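Local coordinates for NAD-dependent dehydrogenase (Rhizobium meliloti, PDB 4Z0P), which catalyses the NADPH-dependent reduction of glyoxylate and hydroxypyruvate, at residues I9-F14 against W54-D59; A26-E31 against H296-I301; A75-V80 against V89-F94. All blocks are in the same frame, centred on the assembly; numbering follows the deposited sequence.

Contact 1: residues I9-F14 against W54-D59; sequences IVDLKF and WKSAPD. With OXD (oxalic acid), chain C.
F14 sets its CE1 over one face of the W54 indole, 3.4 Å from W54 CD1. The ring planes are 48° apart. W54 CG, anti to the backbone N (chi1 -168°), also touches this CE1. W54 NE1 lies in the plane of the F14 ring, at its edge. L12 CB sits over one face of the same ring, near the rim. K13 O and a water lie at the edge of the indole, in its plane. W54 NE1 donates to that water at 3.0 Å. The other end of the indole lines the oxalate pocket, with W54 CH2 3.5 Å from OXD O5. An alanine in place of W54 would probably leave the F14 ring with a gap beside CE1 and strip the oxalate pocket of one wall. The backbones form a parallel bridge at L12 and W54. W54 N donates to D11 O at 2.9 Å, and K13 N to W54 O at 3.0 Å. L12 CD2 rests on W54 CB at 3.7 Å. The contact joins neighbouring strands 8-12 and 50-54 of the parallel sheet at their ends. L293 of helix 290-305 touches L12 and F14, and V19 of helix 16-23 packs on F14.

Contact 2: residues A26-E31 against H296-I301; sequences AFPGRE and HVEHQI
F27 and E298 have the nearest CA atoms of the contact, 6.3 Å apart. F27 to R30 form a type II beta turn, closed by the bond from R30 N to F27 O at 3.1 Å. G29 suits its place in this turn, because a side chain there would press on the carbonyl O of P28. Segment 296-301 is regular helix. V297 and I301, one helical turn apart, direct their side chains at the turn, and E298 reaches it with an extended chain. E298 OE2 accepts F27 N at 2.8 Å in a nearly straight bond of 167°, met from above the carboxylate plane. A helix side chain thus satisfies a loop amide. The same OE2 lies over one face of the F27 ring, near the rim, with ring and carboxylate planes 80° apart. E298 CG, anti to the carbonyl carbon (chi1 -76°), lies 3.5 Å from F27 CD1. V297 CG1 meets the edge of the ring, 3.7 Å from F27 CE1. R30 runs past I301 in the opposite direction, with R30 NH2 3.4 Å from I301 CG2. Its guanidinium is held by S6 O and by a salt bridge to E305. The contact fastens the loop between helix 16-23 and strand 32-34 to helix 290-305. That helix packs across the parallel sheet: V297 touches V52 and F71, while I301 touches V8, Y50 and F71.

Contact 3: residues A75-V80 against V89-F94; sequences AGVDHV and VPLVRF. With NDP (NADPH dihydro-nicotinamide-adenine-dinucleotide phosphate), chain H; OXD (oxalic acid), chain C.
The R93 side chain runs past the A75 carbonyl to the NADPH diphosphate. Its CG sits in the crowded position between the backbone N and the carbonyl carbon (chi1 76°), alongside A75 O. From CG to NE the chain is extended. R93 NH1 donates to A75 O at 3.2 Å, with an N-H...O angle of 158°, and the acceptor lies close to the guanidinium plane. NH1 also donates to NDP O2N at 2.8 Å. R93 NH2 reaches the same O2N at 3.2 Å. NDP O1A lies over one face of the guanidinium. The apolar half of the contact is built by V77, V80 and L91. L91 CG is anti to the backbone N (chi1 170°). Of its two methyls, CD2 meets both valines. V80 CG1 lies 3.6 Å from it and V77 CG1 lies 4.0 Å from it. Both valines slide past L91 in the opposite direction. V77 CG1 also packs on R93 CB, so the valine lines the base of the arginine. F94 turns its ring away from segment 75-80, onto L99, L293 and H296. Its carbonyl O instead faces A75 CA in a CA-H...O contact. A75 N donates to OXD O3 at 2.9 Å, and G76 N donates to OXD O5 at 2.7 Å. A side chain at G76 would run into the cofactor ribose at NDP O2D. The A75 carbonyl and the G76 amide belong to one peptide. R93 therefore probably helps position the amide that holds oxalate. The positive guanidinium is likely to offset the negative charge of the diphosphate and may polarise the peptide toward a stronger N-H donor. One side chain thus binds the cofactor and probably supports the oxalate site from the second shell.

How the contacts relate
All touching residues of contact 3 are buried, while contacts 1 and 2 are only partly buried and have exposed residues at their margins. Contacts 1 and 3 reach the same parallel sheet and the same oxalate. They touch each other, W54 CZ3 lying 3.4 Å from G76 O. Contact 1 lends the ligand an aromatic wall, whereas contact 3 gives it backbone amides and also binds the cofactor's diphosphate through R93. Contact 2 lies away from both ligands and joins a loop to the helix that covers the sheet. It still meets contact 3, through H296 packing against R93 O and the F94 ring. Contacts 1 and 2 come near without touching, their centres about 17 Å apart.

Contact 1: residues I9-F14 against W54-D59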
loop_
_atom_site.group_PDB
_atom_site.type_symbol
_atom_site.label_atom_id
_atom_site.label_comp_id
_atom_site.label_asym_id
_atom_site.label_seq_id
_atom_site.Cartn_x
_atom_site.Cartn_y
_atom_site.Cartn_z
ATOM N N ILE A 9 -12.724 35.588 -1.297
ATOM C CA ILE A 9 -12.304 35.301 -2.669
ATOM C C ILE A 9 -11.781 33.861 -2.721
ATOM O O ILE A 9 -10.973 33.466 -1.887
ATOM C CB ILE A 9 -11.161 36.237 -3.082
ATOM C CG1 ILE A 9 -11.678 37.677 -3.182
ATOM C CG2 ILE A 9 -10.527 35.793 -4.392
ATOM C CD1 ILE A 9 -10.587 38.728 -3.069
ATOM N N VAL A 10 -12.240 33.128 -3.734
ATOM C CA VAL A 10 -11.801 31.749 -3.994
ATOM C C VAL A 10 -11.168 31.750 -5.400
ATOM O O VAL A 10 -11.836 32.017 -6.403
ATOM C CB VAL A 10 -12.974 30.756 -3.903
ATOM C CG1 VAL A 10 -12.523 29.348 -4.287
ATOM C CG2 VAL A 10 -13.557 30.750 -2.488
ATOM N N ASP A 11 -9.858 31.481 -5.452
ATOM C CA ASP A 11 -9.113 31.414 -6.719
ATOM C C ASP A 11 -8.235 30.174 -6.697
ATOM O O ASP A 11 -7.022 30.256 -6.464
ATOM C CB ASP A 11 -8.279 32.673 -6.940
ATOM C CG ASP A 11 -7.657 32.733 -8.296
ATOM O OD1 ASP A 11 -8.007 31.961 -9.193
ATOM O OD2 ASP A 11 -6.788 33.587 -8.489
ATOM N N LEU A 12 -8.872 29.029 -6.947
ATOM C CA LEU A 12 -8.259 27.725 -6.779
ATOM C C LEU A 12 -8.213 26.963 -8.071
ATOM O O LEU A 12 -9.262 26.576 -8.578
ATOM C CB LEU A 12 -9.093 26.891 -5.800
ATOM C CG LEU A 12 -9.155 27.389 -4.359
ATOM C CD1 LEU A 12 -10.168 26.573 -3.555
ATOM C CD2 LEU A 12 -7.794 27.335 -3.722
ATOM N N LYS A 13 -7.004 26.676 -8.566
ATOM C CA LYS A 13 -6.867 25.900 -9.785
ATOM C C LYS A 13 -6.898 24.422 -9.417
ATOM O O LYS A 13 -5.885 23.740 -9.466
ATOM C CB LYS A 13 -5.596 26.272 -10.543
ATOM C CG LYS A 13 -5.488 25.721 -11.945
ATOM C CD LYS A 13 -4.585 26.613 -12.805
ATOM C CE LYS A 13 -4.262 25.996 -14.161
ATOM N NZ LYS A 13 -3.089 25.081 -14.099
ATOM N N PHE A 14 -8.080 23.960 -9.022
ATOM C CA PHE A 14 -8.357 22.576 -8.677
ATOM C C PHE A 14 -9.353 22.069 -9.725
ATOM O O PHE A 14 -9.793 22.823 -10.600
ATOM C CB PHE A 14 -9.050 22.498 -7.309
ATOM C CG PHE A 14 -8.185 22.834 -6.127
ATOM C CD1 PHE A 14 -6.795 22.924 -6.191
ATOM C CD2 PHE A 14 -8.801 23.007 -4.897
ATOM C CE1 PHE A 14 -6.058 23.209 -5.050
ATOM C CE2 PHE A 14 -8.061 23.296 -3.769
ATOM C CZ PHE A 14 -6.703 23.416 -3.844
ATOM N N TRP A 54 -4.764 29.095 -5.042
ATOM C CA TRP A 54 -3.880 28.049 -5.540
ATOM C C TRP A 54 -3.620 28.289 -7.013
ATOM O O TRP A 54 -4.559 28.308 -7.791
ATOM C CB TRP A 54 -4.500 26.670 -5.359
ATOM C CG TRP A 54 -3.511 25.571 -5.596
ATOM C CD1 TRP A 54 -3.471 24.675 -6.630
ATOM C CD2 TRP A 54 -2.389 25.256 -4.750
ATOM N NE1 TRP A 54 -2.392 23.803 -6.464
ATOM C CE2 TRP A 54 -1.719 24.146 -5.322
ATOM C CE3 TRP A 54 -1.897 25.805 -3.562
ATOM C CZ2 TRP A 54 -0.565 23.591 -4.743
ATOM C CZ3 TRP A 54 -0.750 25.245 -2.994
ATOM C CH2 TRP A 54 -0.113 24.161 -3.586
ATOM N N LYS A 55 -2.352 28.504 -7.376
ATOM C CA LYS A 55 -1.948 28.778 -8.758
ATOM C C LYS A 55 -2.694 29.973 -9.338
ATOM O O LYS A 55 -3.143 29.951 -10.494
ATOM C CB LYS A 55 -2.089 27.511 -9.629
ATOM C CG LYS A 55 -1.111 26.440 -9.252
ATOM C CD LYS A 55 -1.373 25.177 -10.072
ATOM C CE LYS A 55 -0.148 24.305 -10.141
ATOM N NZ LYS A 55 -0.492 23.042 -10.846
ATOM N N SER A 56 -2.817 31.020 -8.530
ATOM C CA SER A 56 -3.635 32.168 -8.884
ATOM C C SER A 56 -2.934 33.055 -9.943
ATOM O O SER A 56 -1.742 32.958 -10.161
ATOM C CB SER A 56 -4.052 32.934 -7.620
ATOM O OG SER A 56 -2.970 33.149 -6.759
ATOM N N ALA A 57 -3.746 33.879 -10.601
ATOM C CA ALA A 57 -3.263 34.702 -11.713
ATOM C C ALA A 57 -2.316 35.790 -11.193
ATOM O O ALA A 57 -2.504 36.269 -10.061
ATOM C CB ALA A 57 -4.440 35.319 -12.453
ATOM N N PRO A 58 -1.314 36.190 -11.999
ATOM C CA PRO A 58 -0.330 37.169 -11.533
ATOM C C PRO A 58 -0.903 38.493 -11.027
ATOM O O PRO A 58 -0.285 39.119 -10.169
ATOM C CB PRO A 58 0.558 37.410 -12.772
ATOM C CG PRO A 58 0.373 36.207 -13.628
ATOM C CD PRO A 58 -1.006 35.704 -13.365
ATOM N N ASP A 59 -2.054 38.926 -11.545
ATOM C CA ASP A 59 -2.668 40.190 -11.096
ATOM C C ASP A 59 -3.573 40.124 -9.844
ATOM O O ASP A 59 -4.148 41.129 -9.454
ATOM C CB ASP A 59 -3.404 40.891 -12.245
ATOM C CG ASP A 59 -4.720 40.218 -12.647
ATOM O OD1 ASP A 59 -4.883 38.999 -12.430
ATOM O OD2 ASP A 59 -5.572 40.925 -13.225
HETATM C C1 OXD C . 0.119 21.009 -1.691
HETATM C C2 OXD C . 0.193 20.417 -3.022
HETATM O O3 OXD C . -0.877 20.789 -0.955
HETATM O O4 OXD C . -0.850 20.188 -3.651
HETATM O O5 OXD C . 1.063 21.741 -1.327
HETATM O O6 OXD C . 1.301 20.158 -3.514
HETATM O O HOH W 1 -6.097 29.988 -9.600
HETATM O O HOH W 2 -3.089 22.088 -8.871
#

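Contact 2: residues A26-E31 against H296-I301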
loop_
_atom_site.group_PDB
_atom_site.type_symbol
_atom_site.label_atom_id
_atom_site.label_comp_id
_atom_site.label_asym_id
_atom_site.label_seq_id
_atom_site.Cartn_x
_atom_site.Cartn_y
_atom_site.Cartn_z
ATOM N N ALA A 26 -20.862 26.982 1.868
ATOM C CA ALA A 26 -19.565 27.400 2.387
ATOM C C ALA A 26 -19.679 28.844 2.866
ATOM O O ALA A 26 -20.472 29.605 2.327
ATOM C CB ALA A 26 -18.493 27.291 1.320
ATOM N N PHE A 27 -18.891 29.188 3.884
ATOM C CA PHE A 27 -18.777 30.562 4.396
ATOM C C PHE A 27 -20.139 31.217 4.645
ATOM O O PHE A 27 -20.476 32.214 4.018
ATOM C CB PHE A 27 -17.933 31.380 3.425
ATOM C CG PHE A 27 -16.588 30.771 3.160
ATOM C CD1 PHE A 27 -15.603 30.803 4.132
ATOM C CD2 PHE A 27 -16.310 30.168 1.942
ATOM C CE1 PHE A 27 -14.364 30.220 3.903
ATOM C CE2 PHE A 27 -15.064 29.596 1.708
ATOM C CZ PHE A 27 -14.098 29.623 2.693
ATOM N N PRO A 28 -20.942 30.630 5.543
ATOM C CA PRO A 28 -22.302 31.140 5.719
ATOM C C PRO A 28 -22.284 32.604 6.146
ATOM O O PRO A 28 -21.445 33.002 6.952
ATOM C CB PRO A 28 -22.903 30.217 6.792
ATOM C CG PRO A 28 -21.766 29.460 7.372
ATOM C CD PRO A 28 -20.700 29.408 6.332
ATOM N N GLY A 29 -23.156 33.401 5.550
ATOM C CA GLY A 29 -23.250 34.824 5.869
ATOM C C GLY A 29 -22.292 35.724 5.097
ATOM O O GLY A 29 -22.340 36.942 5.273
ATOM N N ARG A 30 -21.427 35.150 4.252
ATOM C CA ARG A 30 -20.465 35.917 3.445
ATOM C C ARG A 30 -20.697 35.650 1.980
ATOM O O ARG A 30 -20.999 34.532 1.594
ATOM C CB ARG A 30 -19.020 35.490 3.750
ATOM C CG ARG A 30 -18.602 35.670 5.185
ATOM C CD ARG A 30 -17.189 35.200 5.410
ATOM N NE ARG A 30 -16.864 35.329 6.825
ATOM C CZ ARG A 30 -16.444 36.440 7.422
ATOM N NH1 ARG A 30 -16.246 37.571 6.749
ATOM N NH2 ARG A 30 -16.199 36.418 8.719
ATOM N N GLU A 31 -20.497 36.667 1.164
ATOM C CA GLU A 31 -20.456 36.495 -0.273
ATOM C C GLU A 31 -19.179 35.730 -0.610
ATOM O O GLU A 31 -18.123 36.031 -0.058
ATOM C CB GLU A 31 -20.465 37.841 -0.985
ATOM C CG GLU A 31 -20.552 37.696 -2.500
ATOM C CD GLU A 31 -20.461 39.004 -3.271
ATOM O OE1 GLU A 31 -20.262 40.080 -2.664
ATOM O OE2 GLU A 31 -20.567 38.927 -4.515
ATOM N N HIS A 296 -11.593 24.558 7.217
ATOM C CA HIS A 296 -10.336 25.077 7.779
ATOM C C HIS A 296 -10.247 26.600 7.680
ATOM O O HIS A 296 -9.953 27.264 8.669
ATOM C CB HIS A 296 -9.145 24.365 7.114
ATOM C CG HIS A 296 -7.898 25.183 6.980
ATOM N ND1 HIS A 296 -6.933 25.242 7.966
ATOM C CD2 HIS A 296 -7.414 25.901 5.935
ATOM C CE1 HIS A 296 -5.921 25.981 7.541
ATOM N NE2 HIS A 296 -6.194 26.400 6.318
ATOM N N VAL A 297 -10.559 27.143 6.502
ATOM C CA VAL A 297 -10.524 28.591 6.312
ATOM C C VAL A 297 -11.563 29.274 7.210
ATOM O O VAL A 297 -11.248 30.285 7.861
ATOM C CB VAL A 297 -10.712 28.999 4.837
ATOM C CG1 VAL A 297 -10.791 30.519 4.686
ATOM C CG2 VAL A 297 -9.553 28.489 3.987
ATOM N N GLU A 298 -12.788 28.733 7.242
ATOM C CA GLU A 298 -13.837 29.257 8.126
ATOM C C GLU A 298 -13.376 29.331 9.583
ATOM O O GLU A 298 -13.598 30.340 10.277
ATOM C CB GLU A 298 -15.090 28.405 8.051
ATOM C CG GLU A 298 -15.904 28.619 6.804
ATOM C CD GLU A 298 -16.915 27.515 6.554
ATOM O OE1 GLU A 298 -17.207 26.728 7.476
ATOM O OE2 GLU A 298 -17.418 27.433 5.417
ATOM N N HIS A 299 -12.732 28.258 10.034
ATOM C CA HIS A 299 -12.261 28.149 11.427
ATOM C C HIS A 299 -11.206 29.211 11.717
ATOM O O HIS A 299 -11.279 29.894 12.742
ATOM C CB HIS A 299 -11.738 26.729 11.706
ATOM C CG HIS A 299 -11.216 26.527 13.101
ATOM N ND1 HIS A 299 -12.014 26.636 14.220
ATOM C CD2 HIS A 299 -9.978 26.211 13.553
ATOM C CE1 HIS A 299 -11.290 26.408 15.302
ATOM N NE2 HIS A 299 -10.049 26.151 14.926
ATOM N N GLN A 300 -10.263 29.389 10.792
ATOM C CA GLN A 300 -9.207 30.398 10.956
ATOM C C GLN A 300 -9.743 31.821 10.904
ATOM O O GLN A 300 -9.302 32.669 11.688
ATOM C CB GLN A 300 -8.083 30.204 9.930
ATOM C CG GLN A 300 -7.311 28.906 10.132
ATOM C CD GLN A 300 -6.771 28.725 11.562
ATOM O OE1 GLN A 300 -6.190 29.642 12.136
ATOM N NE2 GLN A 300 -6.970 27.539 12.141
ATOM N N ILE A 301 -10.683 32.083 9.996
ATOM C CA ILE A 301 -11.366 33.386 9.965
ATOM C C ILE A 301 -12.019 33.657 11.335
ATOM O O ILE A 301 -11.889 34.756 11.875
ATOM C CB ILE A 301 -12.416 33.481 8.836
ATOM C CG1 ILE A 301 -11.721 33.587 7.478
ATOM C CG2 ILE A 301 -13.315 34.705 9.031
ATOM C CD1 ILE A 301 -12.615 33.411 6.263
#

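Contact 3: residues A75-V80 against V89-F94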
loop_
_atom_site.group_PDB
_atom_site.type_symbol
_atom_site.label_atom_id
_atom_site.label_comp_id
_atom_site.label_asym_id
_atom_site.label_seq_id
_atom_site.Cartn_x
_atom_site.Cartn_y
_atom_site.Cartn_z
ATOM N N ALA A 75 -0.692 22.623 1.254
ATOM C CA ALA A 75 0.287 22.662 2.351
ATOM C C ALA A 75 1.525 23.429 1.988
ATOM O O ALA A 75 2.177 23.993 2.871
ATOM C CB ALA A 75 0.665 21.254 2.771
ATOM N N GLY A 76 1.871 23.398 0.704
ATOM C CA GLY A 76 3.074 24.052 0.195
ATOM C C GLY A 76 2.748 25.478 -0.199
ATOM O O GLY A 76 1.641 25.769 -0.639
ATOM N N VAL A 77 3.693 26.383 0.039
ATOM C CA VAL A 77 3.465 27.789 -0.257
ATOM C C VAL A 77 4.537 28.382 -1.178
ATOM O O VAL A 77 4.585 29.622 -1.327
ATOM C CB VAL A 77 3.346 28.658 1.028
ATOM C CG1 VAL A 77 2.034 28.374 1.749
ATOM C CG2 VAL A 77 4.570 28.458 1.927
ATOM N N ASP A 78 5.401 27.546 -1.751
ATOM C CA ASP A 78 6.512 28.057 -2.569
ATOM C C ASP A 78 6.039 28.879 -3.771
ATOM O O ASP A 78 6.652 29.872 -4.122
ATOM C CB ASP A 78 7.453 26.954 -3.007
ATOM C CG ASP A 78 6.735 25.829 -3.738
ATOM O OD1 ASP A 78 5.862 25.169 -3.115
ATOM O OD2 ASP A 78 7.052 25.621 -4.927
ATOM N N HIS A 79 4.928 28.507 -4.390
ATOM C CA HIS A 79 4.352 29.340 -5.446
ATOM C C HIS A 79 3.683 30.621 -4.970
ATOM O O HIS A 79 3.951 31.697 -5.506
ATOM C CB HIS A 79 3.421 28.514 -6.359
ATOM C CG HIS A 79 2.783 29.333 -7.425
ATOM N ND1 HIS A 79 3.467 29.746 -8.551
ATOM C CD2 HIS A 79 1.559 29.900 -7.497
ATOM C CE1 HIS A 79 2.672 30.498 -9.286
ATOM N NE2 HIS A 79 1.513 30.617 -8.665
ATOM N N VAL A 80 2.819 30.566 -3.926
ATOM C CA VAL A 80 2.108 31.771 -3.509
ATOM C C VAL A 80 3.083 32.839 -3.013
ATOM O O VAL A 80 2.839 34.001 -3.189
ATOM C CB VAL A 80 0.976 31.523 -2.451
ATOM C CG1 VAL A 80 1.503 31.096 -1.130
ATOM C CG2 VAL A 80 0.118 32.758 -2.241
ATOM N N VAL A 89 0.858 40.343 5.291
ATOM C CA VAL A 89 -0.135 39.918 6.262
ATOM C C VAL A 89 0.059 38.401 6.407
ATOM O O VAL A 89 0.754 37.804 5.581
ATOM C CB VAL A 89 -1.579 40.253 5.788
ATOM C CG1 VAL A 89 -1.764 41.730 5.555
ATOM C CG2 VAL A 89 -1.946 39.479 4.517
ATOM N N PRO A 90 -0.559 37.776 7.416
ATOM C CA PRO A 90 -0.328 36.349 7.600
ATOM C C PRO A 90 -0.755 35.513 6.405
ATOM O O PRO A 90 -1.809 35.770 5.817
ATOM C CB PRO A 90 -1.193 35.980 8.805
ATOM C CG PRO A 90 -1.375 37.265 9.548
ATOM C CD PRO A 90 -1.361 38.348 8.519
ATOM N N LEU A 91 0.111 34.568 6.053
ATOM C CA LEU A 91 -0.171 33.554 5.056
ATOM C C LEU A 91 -0.343 32.228 5.782
ATOM O O LEU A 91 0.601 31.747 6.439
ATOM C CB LEU A 91 0.970 33.470 4.043
ATOM C CG LEU A 91 0.947 32.303 3.054
ATOM C CD1 LEU A 91 -0.276 32.386 2.159
ATOM C CD2 LEU A 91 2.212 32.358 2.199
ATOM N N VAL A 92 -1.535 31.647 5.656
ATOM C CA VAL A 92 -1.921 30.442 6.373
ATOM C C VAL A 92 -1.889 29.277 5.397
ATOM O O VAL A 92 -2.580 29.326 4.378
ATOM C CB VAL A 92 -3.348 30.570 6.956
ATOM C CG1 VAL A 92 -3.813 29.255 7.577
ATOM C CG2 VAL A 92 -3.393 31.684 7.994
ATOM N N ARG A 93 -1.122 28.223 5.705
ATOM C CA ARG A 93 -1.079 27.047 4.816
ATOM C C ARG A 93 -2.159 26.042 5.209
ATOM O O ARG A 93 -2.712 26.096 6.299
ATOM C CB ARG A 93 0.324 26.406 4.832
ATOM C CG ARG A 93 0.635 25.590 6.078
ATOM C CD ARG A 93 2.130 25.375 6.252
ATOM N NE ARG A 93 2.401 24.347 7.238
ATOM C CZ ARG A 93 2.506 23.047 6.969
ATOM N NH1 ARG A 93 2.361 22.575 5.734
ATOM N NH2 ARG A 93 2.740 22.209 7.951
ATOM N N PHE A 94 -2.459 25.099 4.318
ATOM C CA PHE A 94 -3.457 24.066 4.602
ATOM C C PHE A 94 -2.823 22.883 5.323
ATOM O O PHE A 94 -1.868 22.283 4.841
ATOM C CB PHE A 94 -4.095 23.603 3.291
ATOM C CG PHE A 94 -5.285 22.674 3.425
ATOM C CD1 PHE A 94 -6.238 22.810 4.431
ATOM C CD2 PHE A 94 -5.462 21.651 2.490
ATOM C CE1 PHE A 94 -7.320 21.952 4.517
ATOM C CE2 PHE A 94 -6.559 20.800 2.573
ATOM C CZ PHE A 94 -7.477 20.947 3.586
HETATM P PA NDP H . 5.948 20.837 7.361
HETATM O O1A NDP H . 6.310 22.314 7.395
HETATM O O2A NDP H . 5.063 20.320 8.446
HETATM O O5B NDP H . 7.320 20.045 7.400
HETATM C C5B NDP H . 8.464 20.407 6.656
HETATM C C4B NDP H . 9.620 19.578 7.146
HETATM O O4B NDP H . 10.717 19.835 6.272
HETATM C C3B NDP H . 10.092 19.931 8.555
HETATM O O3B NDP H . 10.493 18.722 9.190
HETATM C C2B NDP H . 11.286 20.825 8.301
HETATM O O2B NDP H . 12.266 20.819 9.321
HETATM C C1B NDP H . 11.843 20.167 7.066
HETATM N N9A NDP H . 12.750 21.092 6.367
HETATM C C8A NDP H . 12.484 22.247 5.723
HETATM N N7A NDP H . 13.547 22.821 5.207
HETATM C C5A NDP H . 14.569 21.979 5.540
HETATM C C6A NDP H . 15.959 22.021 5.314
HETATM N N6A NDP H . 16.557 23.017 4.620
HETATM N N1A NDP H . 16.724 21.001 5.795
HETATM C C2A NDP H . 16.129 20.014 6.481
HETATM N N3A NDP H . 14.830 19.876 6.765
HETATM C C4A NDP H . 14.095 20.897 6.251
HETATM O O3 NDP H . 5.353 20.608 5.877
HETATM P PN NDP H . 4.326 19.401 5.529
HETATM O O1N NDP H . 4.835 18.113 6.082
HETATM O O2N NDP H . 2.928 19.812 5.825
HETATM O O5D NDP H . 4.449 19.466 3.943
HETATM C C5D NDP H . 5.692 19.179 3.334
HETATM C C4D NDP H . 5.655 19.518 1.851
HETATM O O4D NDP H . 4.929 18.521 1.129
HETATM C C3D NDP H . 4.939 20.804 1.460
HETATM O O3D NDP H . 5.787 21.949 1.680
HETATM C C2D NDP H . 4.588 20.628 -0.004
HETATM O O2D NDP H . 5.642 21.138 -0.841
HETATM C C1D NDP H . 4.552 19.082 -0.118
HETATM N N1N NDP H . 3.230 18.572 -0.490
HETATM C C2N NDP H . 3.038 17.893 -1.688
HETATM C C3N NDP H . 1.822 17.393 -2.044
HETATM C C7N NDP H . 1.614 16.526 -3.250
HETATM O O7N NDP H . 0.444 16.350 -3.645
HETATM N N7N NDP H . 2.646 15.996 -3.869
HETATM C C4N NDP H . 0.654 17.632 -1.161
HETATM C C5N NDP H . 0.946 18.382 0.086
HETATM C C6N NDP H . 2.162 18.793 0.392
HETATM P P2B NDP H . 12.016 21.574 10.721
HETATM O O1X NDP H . 11.006 20.705 11.425
HETATM O O2X NDP H . 13.396 21.518 11.351
HETATM O O3X NDP H . 11.533 22.939 10.400
HETATM C C1 OXD C . 0.119 21.009 -1.691
HETATM C C2 OXD C . 0.193 20.417 -3.022
HETATM O O3 OXD C . -0.877 20.789 -0.955
HETATM O O4 OXD C . -0.850 20.188 -3.651
HETATM O O5 OXD C . 1.063 21.741 -1.327
HETATM O O6 OXD C . 1.301 20.158 -3.514
#